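Local coordinates for uncharacterized protein (Bacteroides cellulosilyticus, PDB 5JVK) that probably hydrolyses O-glycosidic bonds within polysaccharide chains as a family 39 glycoside hydrolase of a gut symbiont, at residues A[355-360]-A[406-411]; A[429-434]-A[453-458]; A[442-447]-A[493-498]; A[457-462]-A[483-488]. One frame throughout, in Å; residues are numbered along the deposited sequence.

Contact 1. Residues A[355-360]-A[406-411]; sequences AYLART and QAAAVV
Leu-357 is the main bump on helix 355-360, and it fits the hollow that the small residues Ala-407 and Ala-408 make on helix 406-411. Its CG stands anti to the backbone N (chi1 -173°), so the side chain stands out across the gap from its helix axis, and CD2 is the branch that enters. Leu-357 CD2 presses on the backbone at Ala-408 CA, 3.5 Å away, with Ala-408 CB beside it at 3.6 Å. One turn further on, Val-411 CG1 forms the far wall of the same hollow, 4.3 Å from Leu-357 CD2.

The exchange also runs the other way. Val-411 is the bump of the second helix, and it rests on Ala-358, whose CB meets Val-411 CB at 4.1 Å. The branch Val-411 CG2 slips past that methyl to touch the main chain, 3.8 Å from Ala-358 O. With alanine at the crossing on both helices, the axes come within 8.6 Å at a crossing angle of -26°. Leu-394 covers Leu-357 from a loop, and Tyr-495 of strand 494-498 lies against Ala-358 and Val-411. This is the close, nearly parallel packing of the last two helices around a (beta/alpha)8 barrel.

Contact 2. Residues A[429-434]-A[453-458]; sequences NKVLAF and TTIRVK
With chi1 of -57°, the CG of Asn-429 lies beside its backbone N and the carboxamide reaches out toward strand 453-458. Thr-453 meets it tip to tip, its OG1 held in the crowded position between backbone N and carbonyl carbon (chi1 53°). The resulting bond, from Thr-453 OG1 to Asn-429 OD1, is weak at 3.2 Å. The firmer hold on this oxygen comes from Thr-447 OG1 of the adjoining strand, so OD1 is gripped by two hydroxyls. The other arm of the amide, Asn-429 ND2, comes up against the methyl Ile-455 CG2 at 3.6 Å.

Beyond this polar end the contact is apolar. Ile-455 also keeps its CG1 in the crowded position, and the extended second torsion carries CD1 on to Val-431; the two side chains slide past each other with Ile-455 CD1 3.9 Å from Val-431 CG2. That same valine branch meets Val-457 CG2 end to end at 4.2 Å. Leu-424 and Leu-425 flank Val-431 on its own sheet. The strands share no backbone bonds; their axes lie 9.8 Å apart and cross at -38°, the face-to-face packing of two layers in a beta sandwich.

Contact 3. Residues A[442-447]-A[493-498]; sequences FYTAWT and PQYLVV
Four backbone hydrogen bonds make the first shell, two for each hydrogen-bonded pair of these antiparallel strands. Tyr-443 and Leu-496 hold each other through Leu-496 N to Tyr-443 O, 2.7 Å, and the return bond from Tyr-443 N, whose donor stands above the plane of the Leu-496 carbonyl. Ala-445 and Gln-494 form the next such pair, and the bond from Gln-494 N to Ala-445 O is nearly straight at 172°. Gln-494 O has a double load: Ala-445 N approaches in the carbonyl plane at 2.8 Å, while Thr-444 OG1, anti to its own backbone N (chi1 -175°), donates from above that plane at 3.2 Å.

This hydroxyl also lies against the Tyr-495 ring, 3.4 Å from Tyr-495 CE1, with both side chains pointing the same way. Phe-442 flanks the tyrosine further along, and the Trp-446 indole runs beside Pro-493, with Trp-446 CE3 4.0 Å from Pro-493 CG. On the face of Tyr-443 and Leu-496, Tyr-443 CD1 and Leu-496 CB pack at 4.1 Å. Gln-494, extended beyond CG, donates a hydrogen bond from Gln-494 NE2 to a water at 3.0 Å that also lies next to Ala-445 O; NE2 is also bonded to Asn-488 O.

Further out, Asp-297 receives the indole N-H of Trp-446, and Val-410, Val-411 and Leu-414 of helix 403-415 seat Tyr-495. The face carrying Thr-444, Tyr-495 and Trp-446 is thus pressed onto barrel helices, as in a central strand pair of a beta-sandwich domain docked against a (beta/alpha)8 barrel.

Contact 4. Residues A[457-462]-A[483-488]; sequences VKAPTD and GYLVLN
Backbone hydrogen bonds define the pairing, and they number three. Val-457 and Leu-485 form a hydrogen-bonded antiparallel pair: Leu-485 N gives to Val-457 O at 2.7 Å, Val-457 N to Leu-485 O at 3.0 Å, and both donors lie in the plane of the carbonyl they meet. Past the end of the strand, Ala-459 N reaches Gly-483 O at 3.2 Å almost in line, at 177°, though from above the carbonyl plane. Gly-483 itself takes a positive phi of 82° as the chain turns into strand 484-489.

A CH-pi contact occupies the outer face. Lys-458 and Tyr-484 are the non-hydrogen-bonded pair, and Lys-458 CB sits over one face of the phenol ring, 4.2 Å from the centroid of the Tyr-484 ring and offset toward its rim. The lysine chain then runs on extended, carrying its amine away from the ring.

Apolar packing holds the inner face. Val-457 CG2 crosses Leu-487 CD1 obliquely at 4.0 Å. Leu-485 receives Ala-459 and the ring of Pro-460, with Ala-459 CB 4.3 Å from Leu-485 CG. Leu-496 of strand 494-498 backs Leu-485, and Ala-445 backs Leu-487. A strand pair with an apolar face turned to the larger sheet and a more exposed face outside is what the outer layer of a beta sandwich presents.

Contact 1 comes first along the chain, on helices 350-366 and 403-415 of the barrel; the other three lie in the beta domain that follows. There the segments of contacts 2 and 3 alternate, and contact 4 falls between the two segments of contact 3. Contacts 2 and 3 share one sheet through neighbouring strands 429-436 and 439-447, their centres about 8 Å apart. Contact 4, equally near contact 2, shares strand 453-458 with it. The centres of contacts 1 and 3 are about 12 Å apart, and Arg-359 lies beside Trp-446 and Pro-493. In space, the contacts run outward from barrel helices to the outer strand pair, and contact 3 fixes the beta domain to the barrel's side through those two helices.

Contact 1. Residues A[355-360]-A[406-411]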
loop_
_atom_site.group_PDB
_atom_site.type_symbol
_atom_site.label_atom_id
_atom_site.label_comp_id
_atom_site.label_asym_id
_atom_site.label_seq_id
_atom_site.Cartn_x
_atom_site.Cartn_y
_atom_site.Cartn_z
ATOM N N ALA A 355 11.798 -4.340 1.103
ATOM C CA ALA A 355 12.075 -4.563 2.524
ATOM C C ALA A 355 11.277 -3.615 3.422
ATOM O O ALA A 355 10.682 -4.050 4.406
ATOM C CB ALA A 355 13.567 -4.422 2.800
ATOM N N TYR A 356 11.254 -2.332 3.067
ATOM C CA TYR A 356 10.575 -1.317 3.879
ATOM C C TYR A 356 9.055 -1.413 3.805
ATOM O O TYR A 356 8.372 -1.042 4.761
ATOM C CB TYR A 356 11.045 0.098 3.508
ATOM C CG TYR A 356 12.536 0.372 3.702
ATOM C CD1 TYR A 356 13.355 -0.466 4.479
ATOM C CD2 TYR A 356 13.125 1.498 3.129
ATOM C CE1 TYR A 356 14.705 -0.197 4.648
ATOM C CE2 TYR A 356 14.476 1.773 3.302
ATOM C CZ TYR A 356 15.259 0.920 4.061
ATOM O OH TYR A 356 16.600 1.182 4.237
ATOM N N LEU A 357 8.527 -1.910 2.685
ATOM C CA LEU A 357 7.089 -2.175 2.566
ATOM C C LEU A 357 6.653 -3.246 3.564
ATOM O O LEU A 357 5.708 -3.038 4.320
ATOM C CB LEU A 357 6.725 -2.606 1.141
ATOM C CG LEU A 357 5.226 -2.749 0.815
ATOM C CD1 LEU A 357 4.966 -2.388 -0.640
ATOM C CD2 LEU A 357 4.675 -4.141 1.111
ATOM N N ALA A 358 7.343 -4.383 3.558
ATOM C CA ALA A 358 7.040 -5.478 4.483
ATOM C C ALA A 358 7.188 -5.033 5.930
ATOM O O ALA A 358 6.330 -5.322 6.764
ATOM C CB ALA A 358 7.945 -6.670 4.213
ATOM N N ARG A 359 8.279 -4.323 6.209
ATOM C CA ARG A 359 8.563 -3.817 7.551
ATOM C C ARG A 359 7.539 -2.795 8.045
ATOM O O ARG A 359 7.200 -2.791 9.231
ATOM C CB ARG A 359 9.998 -3.266 7.627
ATOM C CG ARG A 359 11.006 -4.384 7.815
ATOM C CD ARG A 359 12.399 -4.102 7.285
ATOM N NE ARG A 359 13.083 -3.002 7.957
ATOM C CZ ARG A 359 14.373 -2.700 7.796
ATOM N NH1 ARG A 359 15.158 -3.419 6.990
ATOM N NH2 ARG A 359 14.894 -1.672 8.454
ATOM N N THR A 360 7.038 -1.953 7.140
ATOM C CA THR A 360 5.959 -1.008 7.470
ATOM C C THR A 360 4.714 -1.724 7.996
ATOM O O THR A 360 4.195 -1.368 9.053
ATOM C CB THR A 360 5.565 -0.134 6.255
ATOM O OG1 THR A 360 6.661 0.712 5.907
ATOM C CG2 THR A 360 4.344 0.740 6.552
ATOM N N GLN A 406 6.179 -8.344 -4.863
ATOM C CA GLN A 406 6.383 -9.671 -4.280
ATOM C C GLN A 406 6.352 -9.598 -2.755
ATOM O O GLN A 406 5.696 -10.413 -2.105
ATOM C CB GLN A 406 7.726 -10.256 -4.735
ATOM C CG GLN A 406 7.940 -11.725 -4.380
ATOM C CD GLN A 406 7.260 -12.693 -5.335
ATOM O OE1 GLN A 406 6.947 -12.354 -6.476
ATOM N NE2 GLN A 406 7.040 -13.918 -4.868
ATOM N N ALA A 407 7.068 -8.623 -2.199
ATOM C CA ALA A 407 7.113 -8.410 -0.747
ATOM C C ALA A 407 5.738 -8.125 -0.146
ATOM O O ALA A 407 5.441 -8.593 0.948
ATOM C CB ALA A 407 8.078 -7.283 -0.408
ATOM N N ALA A 408 4.910 -7.367 -0.867
ATOM C CA ALA A 408 3.539 -7.061 -0.439
ATOM C C ALA A 408 2.643 -8.304 -0.395
ATOM O O ALA A 408 1.917 -8.518 0.577
ATOM C CB ALA A 408 2.924 -6.007 -1.350
ATOM N N ALA A 409 2.694 -9.109 -1.451
ATOM C CA ALA A 409 1.906 -10.343 -1.525
ATOM C C ALA A 409 2.300 -11.332 -0.429
ATOM O O ALA A 409 1.431 -11.935 0.214
ATOM C CB ALA A 409 2.054 -10.989 -2.895
ATOM N N VAL A 410 3.605 -11.479 -0.210
ATOM C CA VAL A 410 4.117 -12.424 0.782
ATOM C C VAL A 410 3.784 -11.953 2.204
ATOM O O VAL A 410 3.274 -12.744 3.004
ATOM C CB VAL A 410 5.635 -12.675 0.609
ATOM C CG1 VAL A 410 6.188 -13.537 1.741
ATOM C CG2 VAL A 410 5.916 -13.333 -0.737
ATOM N N VAL A 411 4.048 -10.681 2.513
ATOM C CA VAL A 411 3.763 -10.149 3.855
ATOM C C VAL A 411 2.258 -10.149 4.174
ATOM O O VAL A 411 1.871 -10.361 5.323
ATOM C CB VAL A 411 4.403 -8.751 4.096
ATOM C CG1 VAL A 411 3.643 -7.640 3.382
ATOM C CG2 VAL A 411 4.509 -8.459 5.588
#

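Contact 2. Residues A[429-434]-A[453-458]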
loop_
_atom_site.group_PDB
_atom_site.type_symbol
_atom_site.label_atom_id
_atom_site.label_comp_id
_atom_site.label_asym_id
_atom_site.label_seq_id
_atom_site.Cartn_x
_atom_site.Cartn_y
_atom_site.Cartn_z
ATOM N N ASN A 429 18.363 -5.643 15.503
ATOM C CA ASN A 429 17.667 -6.823 14.983
ATOM C C ASN A 429 16.285 -6.924 15.624
ATOM O O ASN A 429 16.099 -6.511 16.769
ATOM C CB ASN A 429 18.477 -8.087 15.281
ATOM C CG ASN A 429 19.887 -8.026 14.716
ATOM O OD1 ASN A 429 20.091 -7.603 13.581
ATOM N ND2 ASN A 429 20.865 -8.443 15.508
ATOM N N LYS A 430 15.326 -7.469 14.879
ATOM C CA LYS A 430 13.946 -7.631 15.340
ATOM C C LYS A 430 13.540 -9.081 15.208
ATOM O O LYS A 430 13.780 -9.686 14.171
ATOM C CB LYS A 430 12.983 -6.789 14.495
ATOM C CG LYS A 430 12.498 -5.495 15.128
ATOM C CD LYS A 430 13.486 -4.363 14.949
ATOM C CE LYS A 430 12.821 -3.023 15.195
ATOM N NZ LYS A 430 13.798 -1.915 15.036
ATOM N N VAL A 431 12.927 -9.628 16.256
ATOM C CA VAL A 431 12.222 -10.910 16.189
ATOM C C VAL A 431 10.874 -10.714 16.882
ATOM O O VAL A 431 10.827 -10.462 18.086
ATOM C CB VAL A 431 13.011 -12.065 16.847
ATOM C CG1 VAL A 431 12.265 -13.387 16.676
ATOM C CG2 VAL A 431 14.407 -12.175 16.242
ATOM N N LEU A 432 9.793 -10.818 16.112
ATOM C CA LEU A 432 8.449 -10.470 16.573
ATOM C C LEU A 432 7.511 -11.646 16.355
ATOM O O LEU A 432 7.615 -12.332 15.343
ATOM C CB LEU A 432 7.924 -9.262 15.792
ATOM C CG LEU A 432 8.842 -8.052 15.616
ATOM C CD1 LEU A 432 8.229 -7.072 14.629
ATOM C CD2 LEU A 432 9.105 -7.384 16.955
ATOM N N ALA A 433 6.595 -11.863 17.299
ATOM C CA ALA A 433 5.606 -12.945 17.223
ATOM C C ALA A 433 4.205 -12.384 16.986
ATOM O O ALA A 433 3.811 -11.399 17.612
ATOM C CB ALA A 433 5.628 -13.765 18.501
ATOM N N PHE A 434 3.467 -13.013 16.079
ATOM C CA PHE A 434 2.074 -12.670 15.805
ATOM C C PHE A 434 1.233 -13.927 15.951
ATOM O O PHE A 434 1.763 -15.040 15.945
ATOM C CB PHE A 434 1.929 -12.100 14.397
ATOM C CG PHE A 434 2.601 -10.775 14.212
ATOM C CD1 PHE A 434 1.884 -9.592 14.333
ATOM C CD2 PHE A 434 3.958 -10.705 13.926
ATOM C CE1 PHE A 434 2.505 -8.363 14.168
ATOM C CE2 PHE A 434 4.586 -9.481 13.759
ATOM C CZ PHE A 434 3.857 -8.308 13.877
ATOM N N THR A 453 23.261 -9.703 9.264
ATOM C CA THR A 453 23.877 -10.380 10.417
ATOM C C THR A 453 23.293 -11.770 10.613
ATOM O O THR A 453 22.235 -12.097 10.070
ATOM C CB THR A 453 23.670 -9.621 11.752
ATOM O OG1 THR A 453 22.277 -9.347 11.952
ATOM C CG2 THR A 453 24.443 -8.333 11.773
ATOM N N THR A 454 23.998 -12.568 11.409
ATOM C CA THR A 454 23.529 -13.870 11.851
ATOM C C THR A 454 23.184 -13.788 13.338
ATOM O O THR A 454 23.931 -13.191 14.114
ATOM C CB THR A 454 24.608 -14.941 11.622
ATOM O OG1 THR A 454 24.931 -14.996 10.224
ATOM C CG2 THR A 454 24.130 -16.314 12.092
ATOM N N ILE A 455 22.045 -14.365 13.720
ATOM C CA ILE A 455 21.670 -14.505 15.131
ATOM C C ILE A 455 21.209 -15.927 15.440
ATOM O O ILE A 455 20.860 -16.694 14.541
ATOM C CB ILE A 455 20.573 -13.499 15.569
ATOM C CG1 ILE A 455 19.278 -13.679 14.764
ATOM C CG2 ILE A 455 21.075 -12.068 15.439
ATOM C CD1 ILE A 455 18.059 -13.145 15.479
ATOM N N ARG A 456 21.213 -16.255 16.727
ATOM C CA ARG A 456 20.768 -17.548 17.220
ATOM C C ARG A 456 19.608 -17.320 18.167
ATOM O O ARG A 456 19.797 -16.772 19.240
ATOM C CB ARG A 456 21.921 -18.259 17.924
ATOM C CG ARG A 456 22.914 -18.841 16.942
ATOM C CD ARG A 456 24.235 -19.217 17.587
ATOM N NE ARG A 456 25.025 -20.053 16.681
ATOM C CZ ARG A 456 25.693 -19.618 15.606
ATOM N NH1 ARG A 456 25.709 -18.328 15.260
ATOM N NH2 ARG A 456 26.365 -20.493 14.859
ATOM N N VAL A 457 18.409 -17.720 17.752
ATOM C CA VAL A 457 17.202 -17.588 18.567
ATOM C C VAL A 457 16.847 -18.964 19.100
ATOM O O VAL A 457 16.804 -19.923 18.328
ATOM C CB VAL A 457 16.015 -17.058 17.736
ATOM C CG1 VAL A 457 14.797 -16.815 18.624
ATOM C CG2 VAL A 457 16.407 -15.785 16.994
ATOM N N LYS A 458 16.591 -19.065 20.405
ATOM C CA LYS A 458 16.164 -20.335 20.995
ATOM C C LYS A 458 14.819 -20.737 20.399
ATOM O O LYS A 458 13.915 -19.909 20.312
ATOM C CB LYS A 458 16.050 -20.253 22.520
ATOM C CG LYS A 458 15.506 -21.531 23.147
ATOM C CD LYS A 458 15.771 -21.626 24.637
ATOM C CE LYS A 458 15.255 -22.949 25.187
ATOM N NZ LYS A 458 15.117 -22.934 26.669
#

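Contact 3. Residues A[442-447]-A[493-498]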
loop_
_atom_site.group_PDB
_atom_site.type_symbol
_atom_site.label_atom_id
_atom_site.label_comp_id
_atom_site.label_asym_id
_atom_site.label_seq_id
_atom_site.Cartn_x
_atom_site.Cartn_y
_atom_site.Cartn_z
ATOM N N PHE A 442 2.968 -17.224 13.673
ATOM C CA PHE A 442 4.267 -17.060 13.018
ATOM C C PHE A 442 5.166 -16.047 13.728
ATOM O O PHE A 442 4.690 -15.216 14.511
ATOM C CB PHE A 442 4.093 -16.683 11.536
ATOM C CG PHE A 442 3.727 -15.238 11.298
ATOM C CD1 PHE A 442 2.408 -14.814 11.387
ATOM C CD2 PHE A 442 4.703 -14.305 10.959
ATOM C CE1 PHE A 442 2.070 -13.486 11.158
ATOM C CE2 PHE A 442 4.368 -12.977 10.730
ATOM C CZ PHE A 442 3.050 -12.566 10.831
ATOM N N TYR A 443 6.466 -16.150 13.451
ATOM C CA TYR A 443 7.469 -15.185 13.901
ATOM C C TYR A 443 8.065 -14.532 12.669
ATOM O O TYR A 443 8.224 -15.195 11.649
ATOM C CB TYR A 443 8.591 -15.868 14.691
ATOM C CG TYR A 443 8.107 -16.739 15.823
ATOM C CD1 TYR A 443 7.682 -18.048 15.588
ATOM C CD2 TYR A 443 8.068 -16.259 17.133
ATOM C CE1 TYR A 443 7.228 -18.851 16.622
ATOM C CE2 TYR A 443 7.619 -17.058 18.176
ATOM C CZ TYR A 443 7.194 -18.351 17.915
ATOM O OH TYR A 443 6.742 -19.152 18.939
ATOM N N THR A 444 8.389 -13.243 12.757
ATOM C CA THR A 444 9.118 -12.556 11.688
ATOM C C THR A 444 10.447 -12.059 12.230
ATOM O O THR A 444 10.543 -11.715 13.405
ATOM C CB THR A 444 8.327 -11.388 11.059
ATOM O OG1 THR A 444 9.069 -10.861 9.952
ATOM C CG2 THR A 444 8.050 -10.266 12.060
ATOM N N ALA A 445 11.462 -12.023 11.372
ATOM C CA ALA A 445 12.797 -11.601 11.784
ATOM C C ALA A 445 13.519 -10.848 10.677
ATOM O O ALA A 445 13.484 -11.255 9.517
ATOM C CB ALA A 445 13.618 -12.800 12.229
ATOM N N TRP A 446 14.161 -9.745 11.049
ATOM C CA TRP A 446 14.975 -8.960 10.130
ATOM C C TRP A 446 16.036 -8.178 10.892
ATOM O O TRP A 446 15.980 -8.069 12.120
ATOM C CB TRP A 446 14.098 -8.014 9.289
ATOM C CG TRP A 446 13.522 -6.810 10.008
ATOM C CD1 TRP A 446 14.132 -5.609 10.214
ATOM C CD2 TRP A 446 12.210 -6.692 10.570
ATOM N NE1 TRP A 446 13.293 -4.756 10.882
ATOM C CE2 TRP A 446 12.107 -5.396 11.118
ATOM C CE3 TRP A 446 11.115 -7.561 10.676
ATOM C CZ2 TRP A 446 10.949 -4.941 11.758
ATOM C CZ3 TRP A 446 9.960 -7.106 11.313
ATOM C CH2 TRP A 446 9.889 -5.807 11.847
ATOM N N THR A 447 16.996 -7.639 10.147
ATOM C CA THR A 447 18.013 -6.753 10.699
ATOM C C THR A 447 17.944 -5.404 9.995
ATOM O O THR A 447 17.629 -5.334 8.805
ATOM C CB THR A 447 19.439 -7.352 10.597
ATOM O OG1 THR A 447 20.384 -6.450 11.189
ATOM C CG2 THR A 447 19.859 -7.640 9.152
ATOM N N PRO A 493 12.509 -8.984 5.591
ATOM C CA PRO A 493 12.060 -9.910 6.632
ATOM C C PRO A 493 11.893 -11.353 6.163
ATOM O O PRO A 493 11.489 -11.596 5.023
ATOM C CB PRO A 493 10.700 -9.339 7.054
ATOM C CG PRO A 493 10.771 -7.901 6.703
ATOM C CD PRO A 493 11.578 -7.847 5.444
ATOM N N GLN A 494 12.225 -12.288 7.051
ATOM C CA GLN A 494 11.917 -13.701 6.866
ATOM C C GLN A 494 10.967 -14.119 7.976
ATOM O O GLN A 494 10.809 -13.403 8.966
ATOM C CB GLN A 494 13.189 -14.554 6.862
ATOM C CG GLN A 494 13.895 -14.686 8.204
ATOM C CD GLN A 494 15.314 -15.190 8.057
ATOM O OE1 GLN A 494 15.615 -16.327 8.410
ATOM N NE2 GLN A 494 16.192 -14.347 7.523
ATOM N N TYR A 495 10.349 -15.284 7.807
ATOM C CA TYR A 495 9.226 -15.704 8.633
ATOM C C TYR A 495 9.341 -17.168 9.062
ATOM O O TYR A 495 9.672 -18.031 8.246
ATOM C CB TYR A 495 7.920 -15.508 7.858
ATOM C CG TYR A 495 7.779 -14.158 7.189
ATOM C CD1 TYR A 495 7.268 -13.064 7.883
ATOM C CD2 TYR A 495 8.160 -13.975 5.860
ATOM C CE1 TYR A 495 7.135 -11.825 7.271
ATOM C CE2 TYR A 495 8.030 -12.743 5.238
ATOM C CZ TYR A 495 7.520 -11.669 5.948
ATOM O OH TYR A 495 7.393 -10.445 5.336
ATOM N N LEU A 496 9.063 -17.433 10.341
ATOM C CA LEU A 496 8.963 -18.790 10.878
ATOM C C LEU A 496 7.499 -19.109 11.164
ATOM O O LEU A 496 6.949 -18.653 12.163
ATOM C CB LEU A 496 9.783 -18.929 12.163
ATOM C CG LEU A 496 11.307 -18.952 12.031
ATOM C CD1 LEU A 496 11.960 -18.691 13.381
ATOM C CD2 LEU A 496 11.785 -20.277 11.455
ATOM N N VAL A 497 6.881 -19.895 10.287
ATOM C CA VAL A 497 5.462 -20.247 10.399
ATOM C C VAL A 497 5.284 -21.459 11.316
ATOM O O VAL A 497 6.121 -22.358 11.318
ATOM C CB VAL A 497 4.859 -20.546 9.007
ATOM C CG1 VAL A 497 3.375 -20.895 9.108
ATOM C CG2 VAL A 497 5.067 -19.353 8.081
ATOM N N VAL A 498 4.193 -21.475 12.086
ATOM C CA VAL A 498 3.873 -22.582 12.998
ATOM C C VAL A 498 2.988 -23.625 12.297
ATOM O O VAL A 498 2.033 -23.268 11.605
ATOM C CB VAL A 498 3.183 -22.070 14.287
ATOM C CG1 VAL A 498 2.768 -23.229 15.192
ATOM C CG2 VAL A 498 4.110 -21.114 15.034
HETATM O O HOH W 1 15.665 -11.369 7.589
#

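Contact 4. Residues A[457-462]-A[483-488]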
loop_
_atom_site.group_PDB
_atom_site.type_symbol
_atom_site.label_atom_id
_atom_site.label_comp_id
_atom_site.label_asym_id
_atom_site.label_seq_id
_atom_site.Cartn_x
_atom_site.Cartn_y
_atom_site.Cartn_z
ATOM N N VAL A 457 18.409 -17.720 17.752
ATOM C CA VAL A 457 17.202 -17.588 18.567
ATOM C C VAL A 457 16.847 -18.964 19.100
ATOM O O VAL A 457 16.804 -19.923 18.328
ATOM C CB VAL A 457 16.015 -17.058 17.736
ATOM C CG1 VAL A 457 14.797 -16.815 18.624
ATOM C CG2 VAL A 457 16.407 -15.785 16.994
ATOM N N LYS A 458 16.591 -19.065 20.405
ATOM C CA LYS A 458 16.164 -20.335 20.995
ATOM C C LYS A 458 14.819 -20.737 20.399
ATOM O O LYS A 458 13.915 -19.909 20.312
ATOM C CB LYS A 458 16.050 -20.253 22.520
ATOM C CG LYS A 458 15.506 -21.531 23.147
ATOM C CD LYS A 458 15.771 -21.626 24.637
ATOM C CE LYS A 458 15.255 -22.949 25.187
ATOM N NZ LYS A 458 15.117 -22.934 26.669
ATOM N N ALA A 459 14.711 -22.007 20.001
ATOM C CA ALA A 459 13.522 -22.540 19.327
ATOM C C ALA A 459 12.265 -22.376 20.195
ATOM O O ALA A 459 12.096 -23.115 21.173
ATOM C CB ALA A 459 13.733 -24.008 18.973
ATOM N N PRO A 460 11.385 -21.408 19.846
ATOM C CA PRO A 460 10.232 -21.108 20.704
ATOM C C PRO A 460 9.132 -22.181 20.643
ATOM O O PRO A 460 8.499 -22.467 21.661
ATOM C CB PRO A 460 9.747 -19.759 20.171
ATOM C CG PRO A 460 10.147 -19.743 18.738
ATOM C CD PRO A 460 11.354 -20.626 18.592
ATOM N N THR A 461 8.911 -22.740 19.453
ATOM C CA THR A 461 8.100 -23.937 19.250
ATOM C C THR A 461 9.079 -25.070 18.919
ATOM O O THR A 461 10.265 -24.814 18.671
ATOM C CB THR A 461 7.104 -23.732 18.080
ATOM O OG1 THR A 461 6.590 -22.390 18.104
ATOM C CG2 THR A 461 5.935 -24.716 18.151
ATOM N N ASP A 462 8.600 -26.314 18.922
ATOM C CA ASP A 462 9.416 -27.456 18.475
ATOM C C ASP A 462 9.819 -27.306 17.006
ATOM O O ASP A 462 9.103 -26.693 16.210
ATOM C CB ASP A 462 8.679 -28.788 18.673
ATOM C CG ASP A 462 8.430 -29.118 20.140
ATOM O OD1 ASP A 462 9.244 -28.725 21.008
ATOM O OD2 ASP A 462 7.411 -29.781 20.424
ATOM N N GLY A 483 19.694 -26.592 19.952
ATOM C CA GLY A 483 18.447 -25.994 20.435
ATOM C C GLY A 483 18.214 -24.529 20.076
ATOM O O GLY A 483 17.263 -23.925 20.580
ATOM N N TYR A 484 19.062 -23.962 19.213
ATOM C CA TYR A 484 18.916 -22.586 18.729
ATOM C C TYR A 484 18.791 -22.585 17.213
ATOM O O TYR A 484 19.539 -23.282 16.525
ATOM C CB TYR A 484 20.125 -21.737 19.127
ATOM C CG TYR A 484 20.140 -21.331 20.578
ATOM C CD1 TYR A 484 20.469 -22.250 21.574
ATOM C CD2 TYR A 484 19.831 -20.024 20.962
ATOM C CE1 TYR A 484 20.485 -21.883 22.913
ATOM C CE2 TYR A 484 19.844 -19.648 22.299
ATOM C CZ TYR A 484 20.173 -20.579 23.270
ATOM O OH TYR A 484 20.189 -20.217 24.595
ATOM N N LEU A 485 17.852 -21.796 16.699
ATOM C CA LEU A 485 17.706 -21.605 15.263
ATOM C C LEU A 485 18.707 -20.547 14.809
ATOM O O LEU A 485 18.673 -19.419 15.298
ATOM C CB LEU A 485 16.282 -21.169 14.916
ATOM C CG LEU A 485 15.167 -22.108 15.379
ATOM C CD1 LEU A 485 13.805 -21.491 15.101
ATOM C CD2 LEU A 485 15.286 -23.468 14.711
ATOM N N VAL A 486 19.599 -20.920 13.888
ATOM C CA VAL A 486 20.587 -19.996 13.324
ATOM C C VAL A 486 19.934 -19.278 12.148
ATOM O O VAL A 486 19.681 -19.901 11.117
ATOM C CB VAL A 486 21.867 -20.726 12.845
ATOM C CG1 VAL A 486 22.905 -19.728 12.342
ATOM C CG2 VAL A 486 22.450 -21.585 13.961
ATOM N N LEU A 487 19.659 -17.983 12.314
ATOM C CA LEU A 487 18.984 -17.170 11.294
ATOM C C LEU A 487 19.945 -16.170 10.667
ATOM O O LEU A 487 20.589 -15.399 11.380
ATOM C CB LEU A 487 17.811 -16.402 11.908
ATOM C CG LEU A 487 16.697 -17.219 12.564
ATOM C CD1 LEU A 487 15.647 -16.286 13.147
ATOM C CD2 LEU A 487 16.065 -18.180 11.571
ATOM N N ASN A 488 20.022 -16.181 9.337
ATOM C CA ASN A 488 20.847 -15.241 8.582
ATOM C C ASN A 488 19.981 -14.066 8.155
ATOM O O ASN A 488 19.322 -14.111 7.117
ATOM C CB ASN A 488 21.471 -15.934 7.370
ATOM C CG ASN A 488 22.440 -17.031 7.769
ATOM O OD1 ASN A 488 23.337 -16.815 8.587
ATOM N ND2 ASN A 488 22.259 -18.222 7.201
#